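Local coordinates for protein Old Yellow Enzyme (Pichia, PDB 6AGZ) that probably reduces the carbon-carbon double bond of enone compounds asymmetrically, using a bound flavin mononucleotide, at residues Q154-L158 with E159-Q163. Residues are numbered along the deposited sequence; the frame is centred on the assembly and turned at random.
Sequences QAMTL and EQIEQ
Both branches of Thr157 lie on one side of the Gln160 amide plane, OG1 beside CG and CG2 nearest OE1, and Thr157 N comes to OE1 from the same side, tilted 19° from the carbonyl plane. This is a capping box at the start of helix 158-179, which leads into the fourth strand of the TIM barrel. Gln160 OE1 accepts from Thr157 N at 2.9 Å; a water donating 2.7 Å from OE1 ties it also to Ala155 O. In return, Thr157 OG1 takes up Gln160 N at 3.1 Å. Threonine suits the N-cap because chi1 of 66° sets its hydroxyl between backbone N and carbonyl carbon, where it can accept from Gln160 N. Glutamine suits the third helical position because its extended chain reaches back to the N-cap amide. With alanine in place of this glutamine, Thr157 N is likely to lose its side-chain acceptor, and the water one of its two partners. Beyond the box, Glu162 N donates to Leu158 O, an ordinary backbone bond of the first turn. Where the Gln160 side chain leaves the helix, buried Met156, which also packs on Phe197, brings CE to 3.7 Å from Gln160 CB and 3.8 Å from Ile161 CG1.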
loop_
_atom_site.group_PDB
_atom_site.type_symbol
_atom_site.label_atom_id
_atom_site.label_comp_id
_atom_site.label_asym_id
_atom_site.label_seq_id
_atom_site.Cartn_x
_atom_site.Cartn_y
_atom_site.Cartn_z
ATOM N N GLN A 154 -6.397 -20.464 -23.789
ATOM C CA GLN A 154 -7.644 -20.911 -23.191
ATOM C C GLN A 154 -7.703 -20.462 -21.740
ATOM O O GLN A 154 -6.692 -20.486 -21.030
ATOM C CB GLN A 154 -7.786 -22.438 -23.264
ATOM C CG GLN A 154 -7.489 -23.031 -24.631
ATOM C CD GLN A 154 -7.979 -24.459 -24.764
ATOM O OE1 GLN A 154 -9.037 -24.815 -24.246
ATOM N NE2 GLN A 154 -7.206 -25.288 -25.457
ATOM N N ALA A 155 -8.890 -20.045 -21.307
ATOM C CA ALA A 155 -9.107 -19.759 -19.897
ATOM C C ALA A 155 -9.136 -21.065 -19.116
ATOM O O ALA A 155 -9.850 -22.004 -19.482
ATOM C CB ALA A 155 -10.411 -18.987 -19.702
ATOM N N MET A 156 -8.347 -21.128 -18.045
ATOM C CA MET A 156 -8.220 -22.364 -17.286
ATOM C C MET A 156 -9.554 -22.772 -16.677
ATOM O O MET A 156 -10.293 -21.943 -16.138
ATOM C CB MET A 156 -7.173 -22.205 -16.182
ATOM C CG MET A 156 -5.758 -21.996 -16.687
ATOM S SD MET A 156 -4.557 -21.989 -15.344
ATOM C CE MET A 156 -4.737 -23.658 -14.735
ATOM N N THR A 157 -9.865 -24.060 -16.777
ATOM C CA THR A 157 -11.008 -24.613 -16.075
ATOM C C THR A 157 -10.678 -24.773 -14.594
ATOM O O THR A 157 -9.529 -24.635 -14.167
ATOM C CB THR A 157 -11.413 -25.959 -16.678
ATOM O OG1 THR A 157 -10.370 -26.915 -16.454
ATOM C CG2 THR A 157 -11.650 -25.824 -18.175
ATOM N N LEU A 158 -11.711 -25.059 -13.798
ATOM C CA LEU A 158 -11.484 -25.362 -12.388
ATOM C C LEU A 158 -10.582 -26.579 -12.229
ATOM O O LEU A 158 -9.698 -26.603 -11.361
ATOM C CB LEU A 158 -12.821 -25.585 -11.680
ATOM C CG LEU A 158 -13.510 -24.347 -11.106
ATOM C CD1 LEU A 158 -14.981 -24.625 -10.844
ATOM C CD2 LEU A 158 -12.813 -23.906 -9.829
ATOM N N GLU A 159 -10.781 -27.595 -13.074
ATOM C CA GLU A 159 -9.958 -28.797 -13.005
ATOM C C GLU A 159 -8.497 -28.486 -13.303
ATOM O O GLU A 159 -7.595 -29.010 -12.639
ATOM C CB GLU A 159 -10.492 -29.852 -13.975
ATOM C CG GLU A 159 -9.589 -31.064 -14.141
ATOM C CD GLU A 159 -9.329 -31.795 -12.836
ATOM O OE1 GLU A 159 -10.202 -31.761 -11.943
ATOM O OE2 GLU A 159 -8.246 -32.404 -12.704
ATOM N N GLN A 160 -8.241 -27.634 -14.299
ATOM C CA GLN A 160 -6.863 -27.279 -14.622
ATOM C C GLN A 160 -6.209 -26.480 -13.501
ATOM O O GLN A 160 -4.994 -26.585 -13.296
ATOM C CB GLN A 160 -6.818 -26.501 -15.938
ATOM C CG GLN A 160 -7.161 -27.346 -17.157
ATOM C CD GLN A 160 -7.302 -26.524 -18.424
ATOM O OE1 GLN A 160 -7.827 -25.412 -18.403
ATOM N NE2 GLN A 160 -6.830 -27.073 -19.539
ATOM N N ILE A 161 -6.990 -25.688 -12.764
ATOM C CA ILE A 161 -6.439 -24.940 -11.637
ATOM C C ILE A 161 -6.098 -25.886 -10.491
ATOM O O ILE A 161 -5.018 -25.798 -9.887
ATOM C CB ILE A 161 -7.423 -23.841 -11.196
ATOM C CG1 ILE A 161 -7.579 -22.797 -12.306
ATOM C CG2 ILE A 161 -6.957 -23.188 -9.903
ATOM C CD1 ILE A 161 -8.641 -21.754 -12.028
ATOM N N GLU A 162 -7.014 -26.804 -10.175
ATOM C CA GLU A 162 -6.726 -27.839 -9.184
ATOM C C GLU A 162 -5.458 -28.604 -9.548
ATOM O O GLU A 162 -4.583 -28.832 -8.701
ATOM C CB GLU A 162 -7.915 -28.795 -9.073
ATOM C CG GLU A 162 -9.157 -28.176 -8.461
ATOM C CD GLU A 162 -8.999 -27.916 -6.977
ATOM O OE1 GLU A 162 -8.649 -28.863 -6.241
ATOM O OE2 GLU A 162 -9.216 -26.764 -6.547
ATOM N N GLN A 163 -5.344 -29.004 -10.817
ATOM C CA GLN A 163 -4.156 -29.724 -11.264
ATOM C C GLN A 163 -2.910 -28.856 -11.150
ATOM O O GLN A 163 -1.820 -29.364 -10.870
ATOM C CB GLN A 163 -4.343 -30.206 -12.702
ATOM C CG GLN A 163 -3.271 -31.179 -13.161
ATOM C CD GLN A 163 -3.234 -32.434 -12.312
ATOM O OE1 GLN A 163 -4.260 -33.075 -12.085
ATOM N NE2 GLN A 163 -2.048 -32.789 -11.830
HETATM O O HOH W 1 -8.974 -24.397 -20.676
#